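Local coordinates for protein lactate racemase (Thermoanaerobacterium thermosaccharolyticum, PDB 2YJG) that interconverts the D- and L-isomers of lactate by means of a nickel pincer cofactor derived from nicotinic acid mononucleotide, at residues Lys54-Leu59 with Leu233-Asn238; Asn65-Thr70 with Asp163-Glu168; Lys100-Thr105 with Asn156-Glu161. All coordinates share one frame; numbering follows the deposited sequence.

Contact 1: residues Lys54-Leu59 with Leu233-Asn238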
ATOM      1  N   LYS A  54      12.273   6.737 -30.521  1.00 24.28           N
ATOM      2  CA  LYS A  54      10.858   6.808 -30.739  1.00 24.75           C
ATOM      3  C   LYS A  54      10.168   7.154 -29.414  1.00 23.79           C
ATOM      4  O   LYS A  54      10.759   6.994 -28.316  1.00 23.28           O
ATOM      5  CB  LYS A  54      10.328   5.443 -31.237  1.00 25.93           C
ATOM      6  CG  LYS A  54      10.946   4.948 -32.572  1.00 29.86           C
ATOM      7  CD  LYS A  54      10.330   3.586 -33.045  1.00 33.75           C
ATOM      8  CE  LYS A  54      10.428   2.483 -31.972  1.00 35.64           C
ATOM      9  NZ  LYS A  54       9.942   1.129 -32.390  1.00 36.56           N
ATOM     10  N   ARG A  55       8.926   7.613 -29.516  1.00 22.10           N
ATOM     11  CA  ARG A  55       8.087   7.738 -28.329  1.00 21.59           C
ATOM     12  C   ARG A  55       7.920   6.428 -27.606  1.00 20.60           C
ATOM     13  O   ARG A  55       7.931   5.352 -28.202  1.00 21.33           O
ATOM     14  CB  ARG A  55       6.718   8.303 -28.695  1.00 20.97           C
ATOM     15  CG  ARG A  55       6.704   9.788 -28.710  1.00 21.96           C
ATOM     16  CD  ARG A  55       5.414  10.295 -29.071  1.00 23.87           C
ATOM     17  NE  ARG A  55       4.411  10.165 -28.031  1.00 22.93           N
ATOM     18  CZ  ARG A  55       3.176  10.629 -28.125  1.00 27.00           C
ATOM     19  NH1 ARG A  55       2.785  11.269 -29.232  1.00 29.01           N
ATOM     20  NH2 ARG A  55       2.319  10.460 -27.127  1.00 25.29           N
ATOM     21  N   LEU A  56       7.750   6.536 -26.296  1.00 19.91           N
ATOM     22  CA  LEU A  56       7.541   5.376 -25.454  1.00 19.55           C
ATOM     23  C   LEU A  56       6.303   4.606 -25.915  1.00 18.24           C
ATOM     24  O   LEU A  56       6.336   3.406 -25.931  1.00 18.47           O
ATOM     25  CB  LEU A  56       7.472   5.789 -23.970  1.00 19.07           C
ATOM     26  CG  LEU A  56       7.219   4.664 -22.940  1.00 19.18           C
ATOM     27  CD1 LEU A  56       8.177   3.505 -23.067  1.00 17.35           C
ATOM     28  CD2 LEU A  56       7.207   5.289 -21.563  1.00 17.69           C
ATOM     29  N   GLN A  57       5.232   5.279 -26.327  1.00 19.89           N
ATOM     30  CA  GLN A  57       4.049   4.553 -26.850  1.00 19.72           C
ATOM     31  C   GLN A  57       4.406   3.574 -27.968  1.00 20.27           C
ATOM     32  O   GLN A  57       3.852   2.491 -28.052  1.00 19.67           O
ATOM     33  CB  GLN A  57       2.964   5.515 -27.313  1.00 20.65           C
ATOM     34  CG  GLN A  57       3.296   6.383 -28.517  1.00 20.85           C
ATOM     35  CD  GLN A  57       2.060   7.116 -29.045  1.00 26.57           C
ATOM     36  OE1 GLN A  57       0.952   6.895 -28.557  1.00 26.15           O
ATOM     37  NE2 GLN A  57       2.241   7.968 -30.072  1.00 24.98           N
ATOM     38  N   ASP A  58       5.297   3.988 -28.857  1.00 20.91           N
ATOM     39  CA  ASP A  58       5.744   3.161 -29.982  1.00 21.73           C
ATOM     40  C   ASP A  58       6.685   2.075 -29.560  1.00 22.46           C
ATOM     41  O   ASP A  58       6.575   0.932 -30.010  1.00 21.95           O
ATOM     42  CB  ASP A  58       6.365   4.043 -31.060  1.00 22.74           C
ATOM     43  CG  ASP A  58       5.342   4.931 -31.713  1.00 26.23           C
ATOM     44  OD1 ASP A  58       4.180   4.508 -31.811  1.00 29.60           O
ATOM     45  OD2 ASP A  58       5.698   6.067 -32.127  1.00 35.82           O
ATOM     46  N   LEU A  59       7.595   2.392 -28.646  1.00 21.58           N
ATOM     47  CA  LEU A  59       8.457   1.363 -28.107  1.00 21.39           C
ATOM     48  C   LEU A  59       7.738   0.245 -27.349  1.00 21.68           C
ATOM     49  O   LEU A  59       8.206  -0.914 -27.334  1.00 21.75           O
ATOM     50  CB  LEU A  59       9.461   2.003 -27.133  1.00 22.11           C
ATOM     51  CG  LEU A  59      10.540   2.892 -27.718  1.00 23.56           C
ATOM     52  CD1 LEU A  59      11.423   3.467 -26.561  1.00 20.41           C
ATOM     53  CD2 LEU A  59      11.439   2.170 -28.748  1.00 26.19           C
ATOM     54  N   LEU A 233      18.465  -0.626 -21.094  1.00 16.55           N
ATOM     55  CA  LEU A 233      17.654   0.541 -20.764  1.00 17.14           C
ATOM     56  C   LEU A 233      17.326   1.326 -22.024  1.00 18.26           C
ATOM     57  O   LEU A 233      18.170   2.001 -22.638  1.00 19.10           O
ATOM     58  CB  LEU A 233      18.373   1.422 -19.685  1.00 16.20           C
ATOM     59  CG  LEU A 233      17.641   2.655 -19.159  1.00 15.21           C
ATOM     60  CD1 LEU A 233      16.288   2.265 -18.492  1.00 15.79           C
ATOM     61  CD2 LEU A 233      18.526   3.457 -18.151  1.00 15.23           C
ATOM     62  N   ALA A 234      16.059   1.263 -22.408  1.00 19.00           N
ATOM     63  CA  ALA A 234      15.598   1.703 -23.723  1.00 18.69           C
ATOM     64  C   ALA A 234      14.983   3.101 -23.754  1.00 18.02           C
ATOM     65  O   ALA A 234      14.917   3.770 -24.790  1.00 16.01           O
ATOM     66  CB  ALA A 234      14.580   0.673 -24.238  1.00 19.26           C
ATOM     67  N   PHE A 235      14.530   3.572 -22.609  1.00 18.11           N
ATOM     68  CA  PHE A 235      13.862   4.871 -22.507  1.00 17.01           C
ATOM     69  C   PHE A 235      13.941   5.341 -21.043  1.00 17.76           C
ATOM     70  O   PHE A 235      13.754   4.524 -20.112  1.00 16.39           O
ATOM     71  CB  PHE A 235      12.393   4.724 -22.929  1.00 16.76           C
ATOM     72  CG  PHE A 235      11.661   6.006 -23.116  1.00 15.89           C
ATOM     73  CD1 PHE A 235      11.006   6.622 -22.058  1.00 15.64           C
ATOM     74  CD2 PHE A 235      11.555   6.576 -24.374  1.00 16.95           C
ATOM     75  CE1 PHE A 235      10.313   7.791 -22.265  1.00 14.38           C
ATOM     76  CE2 PHE A 235      10.877   7.704 -24.564  1.00 18.90           C
ATOM     77  CZ  PHE A 235      10.222   8.296 -23.523  1.00 16.76           C
ATOM     78  N   ILE A 236      14.197   6.649 -20.882  1.00 16.10           N
ATOM     79  CA  ILE A 236      14.107   7.320 -19.583  1.00 14.44           C
ATOM     80  C   ILE A 236      13.186   8.565 -19.610  1.00 13.85           C
ATOM     81  O   ILE A 236      12.914   9.155 -20.701  1.00 15.31           O
ATOM     82  CB  ILE A 236      15.499   7.681 -19.042  1.00 14.10           C
ATOM     83  CG1 ILE A 236      16.085   8.890 -19.788  1.00 14.88           C
ATOM     84  CG2 ILE A 236      16.443   6.415 -19.040  1.00 15.60           C
ATOM     85  CD1 ILE A 236      17.383   9.471 -19.094  1.00 14.03           C
ATOM     86  N   LEU A 237      12.659   8.931 -18.439  1.00 12.45           N
ATOM     87  CA  LEU A 237      12.000  10.236 -18.231  1.00 13.12           C
ATOM     88  C   LEU A 237      12.739  10.729 -17.018  1.00 13.81           C
ATOM     89  O   LEU A 237      12.705  10.079 -15.968  1.00 14.88           O
ATOM     90  CB  LEU A 237      10.503  10.108 -17.957  1.00 12.16           C
ATOM     91  CG  LEU A 237       9.867  11.356 -17.338  1.00 16.45           C
ATOM     92  CD1 LEU A 237       9.904  12.504 -18.353  1.00 12.42           C
ATOM     93  CD2 LEU A 237       8.484  11.165 -16.759  1.00 18.57           C
ATOM     94  N   ASN A 238      13.479  11.809 -17.165  1.00 13.87           N
ATOM     95  CA  ASN A 238      14.139  12.431 -15.986  1.00 14.67           C
ATOM     96  C   ASN A 238      13.665  13.880 -15.821  1.00 14.62           C
ATOM     97  O   ASN A 238      13.653  14.621 -16.790  1.00 15.81           O
ATOM     98  CB  ASN A 238      15.658  12.443 -16.145  1.00 15.44           C
ATOM     99  CG  ASN A 238      16.326  11.137 -15.808  1.00 16.88           C
ATOM    100  OD1 ASN A 238      15.702  10.088 -15.564  1.00 19.35           O
ATOM    101  ND2 ASN A 238      17.625  11.189 -15.817  1.00 10.69           N
TER
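Phe-235 reaches from the strand segment 233-238 into the start of the short helix 56-59, where Leu-56 and Leu-59 receive it. Its CG lies anti to the backbone N (chi1 -169°), and the bond to its CB itself points toward the helix segment. At the base of the side chain, Phe-235 CB is 4.0 Å from Leu-59 CD1. The same methyl group meets the ring obliquely, with Leu-59 CD1 at 3.8 Å from Phe-235 CD2. Further out, Phe-235 CE2 has Lys-54 O at 3.8 Å, near the ring plane and at its edge. On the other flank of the ring, Phe-235 CE1 approaches Leu-56 CD2 at 4.0 Å. At the tip, Phe-235 CZ is 3.7 Å from Leu-56 CB.

One face of the ring is therefore taken up by Leu-56. Leu-56 CB stands over the ring centre, 3.8 Å from the centroid of Phe-235 and only 11° off the normal, which is a CH-pi contact. The side-chain packing is apolar; the backbone oxygens of Lys-54 and Ala-234 touch it without hydrogen bonds. Leu-59 CD1 is 3.9 Å from Ala-234 O.

Arg-55 holds the N-cap position of the helix. Its CB points away from the strand, and its NH2 forms a salt bridge with Glu-89. Leu-56 packs further on Leu-86 and Ile-90 of helix 79-91 and on Leu-164 and Val-166 of the neighbouring strand. Phe-235 also touches Leu-47 of helix 39-48. Helices 56-59, 79-91 and 39-48 thus pack on the sheet of an alpha/beta domain, with the Phe-235 ring between its strand and helix 56-59.

Contact 2: residues Asn65-Thr70 with Asp163-Glu168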
ATOM      1  N   ASN A  65       5.931  -7.537 -21.315  1.00 25.80           N
ATOM      2  CA  ASN A  65       6.506  -7.570 -19.982  1.00 24.64           C
ATOM      3  C   ASN A  65       7.355  -6.338 -19.924  1.00 22.32           C
ATOM      4  O   ASN A  65       8.530  -6.388 -20.260  1.00 24.19           O
ATOM      5  CB  ASN A  65       7.329  -8.872 -19.779  1.00 24.30           C
ATOM      6  CG  ASN A  65       7.997  -8.992 -18.379  1.00 30.06           C
ATOM      7  OD1 ASN A  65       7.570  -8.410 -17.360  1.00 35.82           O
ATOM      8  ND2 ASN A  65       9.051  -9.812 -18.332  1.00 31.73           N
ATOM      9  N   ILE A  66       6.744  -5.243 -19.521  1.00 19.29           N
ATOM     10  CA  ILE A  66       7.424  -3.954 -19.337  1.00 17.47           C
ATOM     11  C   ILE A  66       7.790  -3.686 -17.881  1.00 16.18           C
ATOM     12  O   ILE A  66       7.038  -4.014 -16.975  1.00 13.45           O
ATOM     13  CB  ILE A  66       6.550  -2.827 -19.875  1.00 17.35           C
ATOM     14  CG1 ILE A  66       6.159  -3.162 -21.316  1.00 17.34           C
ATOM     15  CG2 ILE A  66       7.263  -1.478 -19.803  1.00 17.62           C
ATOM     16  CD1 ILE A  66       5.218  -2.199 -21.943  1.00 18.63           C
ATOM     17  N   VAL A  67       8.990  -3.141 -17.665  1.00 15.13           N
ATOM     18  CA  VAL A  67       9.442  -2.802 -16.321  1.00 16.10           C
ATOM     19  C   VAL A  67       9.792  -1.307 -16.371  1.00 14.77           C
ATOM     20  O   VAL A  67      10.494  -0.874 -17.279  1.00 14.42           O
ATOM     21  CB  VAL A  67      10.656  -3.659 -15.844  1.00 16.30           C
ATOM     22  CG1 VAL A  67      11.259  -3.103 -14.511  1.00 17.13           C
ATOM     23  CG2 VAL A  67      10.243  -5.203 -15.745  1.00 16.50           C
ATOM     24  N   ILE A  68       9.226  -0.536 -15.451  1.00 13.69           N
ATOM     25  CA  ILE A  68       9.672   0.842 -15.218  1.00 13.59           C
ATOM     26  C   ILE A  68      10.448   0.885 -13.904  1.00 13.77           C
ATOM     27  O   ILE A  68       9.874   0.542 -12.846  1.00 14.68           O
ATOM     28  CB  ILE A  68       8.538   1.781 -14.994  1.00 12.80           C
ATOM     29  CG1 ILE A  68       7.532   1.748 -16.165  1.00 14.94           C
ATOM     30  CG2 ILE A  68       9.035   3.239 -14.785  1.00 15.76           C
ATOM     31  CD1 ILE A  68       6.218   2.510 -15.863  1.00 15.81           C
ATOM     32  N   ILE A  69      11.686   1.379 -13.959  1.00 12.67           N
ATOM     33  CA  ILE A  69      12.484   1.534 -12.749  1.00 13.60           C
ATOM     34  C   ILE A  69      12.172   2.919 -12.204  1.00 14.37           C
ATOM     35  O   ILE A  69      12.147   3.908 -12.971  1.00 13.24           O
ATOM     36  CB  ILE A  69      13.983   1.418 -12.974  1.00 12.85           C
ATOM     37  CG1 ILE A  69      14.358   0.032 -13.551  1.00 13.01           C
ATOM     38  CG2 ILE A  69      14.695   1.582 -11.626  1.00 13.44           C
ATOM     39  CD1 ILE A  69      15.839  -0.113 -14.011  1.00 14.04           C
ATOM     40  N   THR A  70      11.872   2.987 -10.901  1.00 14.34           N
ATOM     41  CA  THR A  70      11.625   4.233 -10.230  1.00 15.84           C
ATOM     42  C   THR A  70      12.535   4.344  -9.027  1.00 16.32           C
ATOM     43  O   THR A  70      13.080   3.334  -8.539  1.00 16.58           O
ATOM     44  CB  THR A  70      10.152   4.351  -9.801  1.00 16.21           C
ATOM     45  OG1 THR A  70       9.831   5.725  -9.479  1.00 18.41           O
ATOM     46  CG2 THR A  70       9.866   3.497  -8.594  1.00 18.09           C
ATOM     47  N   ASP A 163      10.766  -7.317 -21.582  1.00 24.11           N
ATOM     48  CA  ASP A 163      10.654  -6.982 -23.020  1.00 25.28           C
ATOM     49  C   ASP A 163      11.057  -5.578 -23.330  1.00 23.71           C
ATOM     50  O   ASP A 163      11.615  -5.267 -24.401  1.00 23.76           O
ATOM     51  CB  ASP A 163       9.171  -7.015 -23.410  1.00 26.76           C
ATOM     52  CG  ASP A 163       8.789  -8.264 -24.009  1.00 31.58           C
ATOM     53  OD1 ASP A 163       9.664  -9.180 -24.064  1.00 42.49           O
ATOM     54  OD2 ASP A 163       7.619  -8.351 -24.434  1.00 36.04           O
ATOM     55  N   LEU A 164      10.716  -4.684 -22.412  1.00 20.98           N
ATOM     56  CA  LEU A 164      11.150  -3.310 -22.522  1.00 19.37           C
ATOM     57  C   LEU A 164      11.482  -2.858 -21.127  1.00 18.84           C
ATOM     58  O   LEU A 164      10.700  -3.084 -20.169  1.00 19.09           O
ATOM     59  CB  LEU A 164      10.059  -2.462 -23.138  1.00 19.73           C
ATOM     60  CG  LEU A 164      10.309  -0.983 -23.344  1.00 19.80           C
ATOM     61  CD1 LEU A 164      11.313  -0.800 -24.451  1.00 19.62           C
ATOM     62  CD2 LEU A 164       8.979  -0.191 -23.575  1.00 21.71           C
ATOM     63  N   LEU A 165      12.656  -2.264 -20.978  1.00 18.10           N
ATOM     64  CA  LEU A 165      13.064  -1.675 -19.734  1.00 17.13           C
ATOM     65  C   LEU A 165      13.144  -0.166 -19.848  1.00 17.59           C
ATOM     66  O   LEU A 165      13.831   0.371 -20.732  1.00 18.31           O
ATOM     67  CB  LEU A 165      14.413  -2.236 -19.316  1.00 15.86           C
ATOM     68  CG  LEU A 165      14.949  -1.807 -17.933  1.00 17.13           C
ATOM     69  CD1 LEU A 165      13.958  -2.217 -16.742  1.00 16.31           C
ATOM     70  CD2 LEU A 165      16.340  -2.335 -17.690  1.00 18.93           C
ATOM     71  N   VAL A 166      12.456   0.499 -18.916  1.00 16.97           N
ATOM     72  CA  VAL A 166      12.328   1.937 -18.856  1.00 16.42           C
ATOM     73  C   VAL A 166      12.793   2.411 -17.461  1.00 15.10           C
ATOM     74  O   VAL A 166      12.693   1.660 -16.485  1.00 14.98           O
ATOM     75  CB  VAL A 166      10.828   2.328 -19.089  1.00 18.24           C
ATOM     76  CG1 VAL A 166      10.582   3.756 -18.832  1.00 23.28           C
ATOM     77  CG2 VAL A 166      10.446   2.032 -20.496  1.00 20.91           C
ATOM     78  N   ALA A 167      13.171   3.674 -17.341  1.00 13.46           N
ATOM     79  CA  ALA A 167      13.428   4.254 -15.988  1.00 14.26           C
ATOM     80  C   ALA A 167      12.994   5.691 -15.904  1.00 14.33           C
ATOM     81  O   ALA A 167      13.038   6.427 -16.914  1.00 14.29           O
ATOM     82  CB  ALA A 167      14.898   4.201 -15.662  1.00 13.89           C
ATOM     83  N   GLU A 168      12.618   6.097 -14.691  1.00 14.23           N
ATOM     84  CA  GLU A 168      12.410   7.468 -14.402  1.00 14.85           C
ATOM     85  C   GLU A 168      13.383   7.899 -13.319  1.00 14.70           C
ATOM     86  O   GLU A 168      14.018   7.081 -12.637  1.00 16.50           O
ATOM     87  CB  GLU A 168      10.984   7.774 -14.014  1.00 15.16           C
ATOM     88  CG  GLU A 168      10.500   7.162 -12.711  1.00 17.52           C
ATOM     89  CD  GLU A 168       9.319   7.917 -12.091  1.00 22.68           C
ATOM     90  OE1 GLU A 168       8.787   8.843 -12.749  1.00 25.52           O
ATOM     91  OE2 GLU A 168       8.930   7.590 -10.936  1.00 20.90           O
TER
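The carboxylate of Glu-168 is met by Thr-70, whose OG1 donates to the anti lone pair of Glu-168 OE2, the one turned away from the other oxygen, at 2.5 Å. The two side chains lie side by side and point the same way. Ser-79 OG also bonds to Glu-168 OE2 and Thr-82 OG1 to OE1, so this buried group is held at both oxygens, which would fix its rotation. Among the peptide groups, Asn-65 O takes Asp-163 N in the carbonyl plane at 2.8 Å. Ile-69 N comes to Val-166 O at 2.7 Å, tilted 28° from the carbonyl plane.

The strands run parallel, pairing Ile-66 with Leu-164 through Ile-69 with Ala-167. Val-67 N donates to Leu-164 O, and Val-67 O accepts from Val-166 N at 2.9 Å. Glu-168 N closes on Ile-69 O at 2.8 Å. Across the sheet the parallel strands run 129-132, 99-104, 66-71, 164-170, 233-241, with 247-253 antiparallel at the edge, an order consistent with a Rossmann-like fold.

Side chains alternate between the faces. On one, Val-67 and Leu-165 lie alongside each other, with Val-67 CG1 3.6 Å from Leu-165 CD1. Val-67 CG1 is placed there by being anti to the backbone N (chi1 170°). Ile-69 crosses the end of Leu-165, Ile-69 CG1 3.9 Å from Leu-165 CD1, and Ile-69 CB sits 4.0 Å from Ala-167 CB. Ile-186 and Ile-190 touch Ile-69 there. On the other face Ile-66, Ile-68, Leu-164 and Val-166 line up, and Ile-90 of helix 79-91 packs on both isoleucines.

Contact 3: residues Lys100-Thr105 with Asn156-Glu161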
ATOM      1  N   LYS A 100       5.456  -3.644 -14.677  1.00 16.09           N
ATOM      2  CA  LYS A 100       5.974  -3.760 -13.332  1.00 17.27           C
ATOM      3  C   LYS A 100       6.796  -2.533 -12.969  1.00 16.50           C
ATOM      4  O   LYS A 100       7.587  -2.068 -13.767  1.00 18.93           O
ATOM      5  CB  LYS A 100       6.822  -5.023 -13.171  1.00 17.79           C
ATOM      6  CG  LYS A 100       5.946  -6.218 -12.868  1.00 21.41           C
ATOM      7  CD  LYS A 100       6.662  -7.449 -12.564  1.00 24.79           C
ATOM      8  CE  LYS A 100       5.719  -8.635 -12.847  1.00 26.19           C
ATOM      9  NZ  LYS A 100       6.266  -9.798 -12.172  1.00 30.51           N
ATOM     10  N   ILE A 101       6.616  -2.013 -11.770  1.00 15.43           N
ATOM     11  CA  ILE A 101       7.347  -0.840 -11.353  1.00 13.96           C
ATOM     12  C   ILE A 101       8.332  -1.347 -10.328  1.00 15.13           C
ATOM     13  O   ILE A 101       7.942  -1.779  -9.266  1.00 16.07           O
ATOM     14  CB  ILE A 101       6.378   0.251 -10.833  1.00 14.37           C
ATOM     15  CG1 ILE A 101       5.407   0.653 -11.957  1.00 13.17           C
ATOM     16  CG2 ILE A 101       7.104   1.486 -10.420  1.00 14.30           C
ATOM     17  CD1 ILE A 101       4.190   1.424 -11.488  1.00 17.41           C
ATOM     18  N   LEU A 102       9.600  -1.252 -10.654  1.00 15.29           N
ATOM     19  CA  LEU A 102      10.692  -1.790  -9.839  1.00 14.72           C
ATOM     20  C   LEU A 102      11.345  -0.624  -9.135  1.00 14.70           C
ATOM     21  O   LEU A 102      11.866   0.264  -9.803  1.00 13.92           O
ATOM     22  CB  LEU A 102      11.724  -2.436 -10.764  1.00 15.47           C
ATOM     23  CG  LEU A 102      12.980  -3.071 -10.130  1.00 15.99           C
ATOM     24  CD1 LEU A 102      12.670  -4.026  -8.908  1.00 14.86           C
ATOM     25  CD2 LEU A 102      13.791  -3.717 -11.193  1.00 13.86           C
ATOM     26  N   ILE A 103      11.347  -0.641  -7.798  1.00 15.06           N
ATOM     27  CA  ILE A 103      11.894   0.462  -6.982  1.00 15.43           C
ATOM     28  C   ILE A 103      13.408   0.245  -6.825  1.00 15.90           C
ATOM     29  O   ILE A 103      13.832  -0.795  -6.310  1.00 16.85           O
ATOM     30  CB  ILE A 103      11.245   0.510  -5.594  1.00 15.65           C
ATOM     31  CG1 ILE A 103       9.733   0.632  -5.688  1.00 17.71           C
ATOM     32  CG2 ILE A 103      11.819   1.651  -4.725  1.00 15.67           C
ATOM     33  CD1 ILE A 103       9.285   1.883  -6.320  1.00 22.08           C
ATOM     34  N   ALA A 104      14.199   1.216  -7.273  1.00 14.96           N
ATOM     35  CA  ALA A 104      15.670   1.137  -7.286  1.00 15.39           C
ATOM     36  C   ALA A 104      16.173   1.587  -5.944  1.00 17.11           C
ATOM     37  O   ALA A 104      16.430   2.765  -5.741  1.00 16.60           O
ATOM     38  CB  ALA A 104      16.241   2.092  -8.388  1.00 13.98           C
ATOM     39  N   THR A 105      16.364   0.649  -5.037  1.00 17.07           N
ATOM     40  CA  THR A 105      16.782   0.947  -3.667  1.00 17.14           C
ATOM     41  C   THR A 105      18.269   1.042  -3.516  1.00 18.06           C
ATOM     42  O   THR A 105      18.744   1.501  -2.478  1.00 15.19           O
ATOM     43  CB  THR A 105      16.316  -0.207  -2.761  1.00 18.05           C
ATOM     44  OG1 THR A 105      16.789  -1.419  -3.368  1.00 18.50           O
ATOM     45  CG2 THR A 105      14.778  -0.272  -2.716  1.00 18.28           C
ATOM     46  N   ASN A 156      19.126  -6.823 -11.013  1.00 21.47           N
ATOM     47  CA  ASN A 156      17.823  -7.475 -10.768  1.00 21.43           C
ATOM     48  C   ASN A 156      17.291  -8.213 -12.016  1.00 21.98           C
ATOM     49  O   ASN A 156      17.175  -7.632 -13.134  1.00 20.28           O
ATOM     50  CB  ASN A 156      16.814  -6.421 -10.328  1.00 20.17           C
ATOM     51  CG  ASN A 156      15.622  -6.984  -9.594  1.00 20.85           C
ATOM     52  OD1 ASN A 156      14.793  -7.711 -10.168  1.00 19.81           O
ATOM     53  ND2 ASN A 156      15.491  -6.606  -8.333  1.00 16.43           N
ATOM     54  N   LYS A 157      16.960  -9.490 -11.797  1.00 22.14           N
ATOM     55  CA  LYS A 157      16.452 -10.380 -12.860  1.00 23.31           C
ATOM     56  C   LYS A 157      15.208  -9.879 -13.593  1.00 21.67           C
ATOM     57  O   LYS A 157      15.043 -10.097 -14.773  1.00 20.99           O
ATOM     58  CB  LYS A 157      16.112 -11.768 -12.261  1.00 23.85           C
ATOM     59  CG  LYS A 157      16.647 -12.918 -13.141  1.00 30.52           C
ATOM     60  CD  LYS A 157      16.706 -14.301 -12.414  1.00 34.75           C
ATOM     61  CE  LYS A 157      15.415 -14.635 -11.648  1.00 38.46           C
ATOM     62  NZ  LYS A 157      15.443 -16.017 -10.980  1.00 41.04           N
ATOM     63  N   LEU A 158      14.312  -9.272 -12.856  1.00 21.51           N
ATOM     64  CA  LEU A 158      13.106  -8.698 -13.446  1.00 21.23           C
ATOM     65  C   LEU A 158      13.439  -7.741 -14.553  1.00 20.58           C
ATOM     66  O   LEU A 158      12.808  -7.734 -15.594  1.00 18.03           O
ATOM     67  CB  LEU A 158      12.351  -7.964 -12.352  1.00 22.32           C
ATOM     68  CG  LEU A 158      10.904  -7.636 -12.691  1.00 23.98           C
ATOM     69  CD1 LEU A 158      10.057  -8.939 -12.708  1.00 27.33           C
ATOM     70  CD2 LEU A 158      10.409  -6.671 -11.629  1.00 26.12           C
ATOM     71  N   ALA A 159      14.445  -6.897 -14.312  1.00 20.00           N
ATOM     72  CA  ALA A 159      14.915  -5.953 -15.324  1.00 20.04           C
ATOM     73  C   ALA A 159      15.460  -6.637 -16.587  1.00 20.15           C
ATOM     74  O   ALA A 159      15.203  -6.195 -17.710  1.00 18.66           O
ATOM     75  CB  ALA A 159      15.971  -5.049 -14.702  1.00 19.58           C
ATOM     76  N   VAL A 160      16.222  -7.695 -16.362  1.00 21.10           N
ATOM     77  CA  VAL A 160      16.856  -8.481 -17.417  1.00 22.34           C
ATOM     78  C   VAL A 160      15.771  -9.156 -18.272  1.00 23.41           C
ATOM     79  O   VAL A 160      15.769  -9.043 -19.492  1.00 25.47           O
ATOM     80  CB  VAL A 160      17.768  -9.586 -16.828  1.00 22.00           C
ATOM     81  CG1 VAL A 160      18.442 -10.333 -17.986  1.00 23.15           C
ATOM     82  CG2 VAL A 160      18.830  -9.000 -15.808  1.00 22.29           C
ATOM     83  N   GLU A 161      14.801  -9.774 -17.608  1.00 25.12           N
ATOM     84  CA  GLU A 161      13.681 -10.501 -18.280  1.00 25.57           C
ATOM     85  C   GLU A 161      12.681  -9.635 -19.064  1.00 25.50           C
ATOM     86  O   GLU A 161      12.002 -10.134 -19.951  1.00 23.29           O
ATOM     87  CB  GLU A 161      12.860 -11.250 -17.224  1.00 25.93           C
ATOM     88  CG  GLU A 161      13.581 -12.333 -16.519  1.00 30.30           C
ATOM     89  CD  GLU A 161      12.802 -12.804 -15.263  1.00 37.28           C
ATOM     90  OE1 GLU A 161      11.703 -12.219 -14.960  1.00 39.39           O
ATOM     91  OE2 GLU A 161      13.297 -13.762 -14.607  1.00 40.10           O
TER
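Leu-102 and Asn-156 reach toward each other tip to tip, while Lys-100 and Leu-158 cross at about a right angle. These two pairs carry the contact between the strand of 100-105 and the short helix 157-161. The axes of the two segments come within 10.1 Å, at 137° between their directions.

Lys-100 sends an extended chain past the end of Leu-158. Lys-100 CD is 3.7 Å from Leu-158 CD1 and 3.9 Å from Leu-158 CD2, so a methylene of the lysine rests against both methyls. Lys-100 NZ ends 6.6 Å from Glu-161 OE1. The charges are opposite but the atoms are not in contact.

Leu-102 lies beside this pair and points at the helix start. Leu-102 CD1 is 3.9 Å from Asn-156 ND2, and Leu-102 CD2 is 4.1 Å from Asn-156 CB. Leu-102 CD2 also packs on Ala-159 CB at 4.3 Å. Ile-190 from a loop touches both Leu-102 and Ala-159.

Asn-156 is the N-cap of the helix. Its CG lies anti to the backbone N (chi1 -160°), which places that carbon against Leu-102 CD2. Asn-156 OD1 accepts from Leu-158 N at 3.1 Å, in the carbonyl plane and on a lone pair. Asn-156 ND2 is hydrogen-bonded to His-133 ND1. An alanine here would probably leave Leu-158 N without its cap and His-133 ND1 without this partner, and would open a gap beside the Leu-102 methyls.

The amide thus has a polar task on each side, although a leucine tip meets it. Across the contact only van der Waals packing is found. The polar ends are dealt with inside the helix start and by His-133, so a leucine can pack on a buried amide whose oxygen and nitrogen both have partners.

All three contacts reach the same mixed sheet. The centres of contacts 1 and 2 lie about 9 Å apart, those of contacts 2 and 3 about 7 Å, and those of contacts 1 and 3 about 16 Å without touching. Contact 2 lies between. Ala-234 N reaches Leu-165 O at 2.9 Å, a probable hydrogen bond to contact 1, and Ile-68 N reaches Lys-100 O at 2.8 Å, probably one to contact 3. Helix 157-161 leads into strand 164-170. This is the apoprotein. By similarity, the cofactor binds at Asp-72 and Lys-184. Thr-70 is about 7 Å from Asp-72 and Ala-167 about 9 Å from Lys-184, between side chains. Contact 1 lies away from the annotated sites.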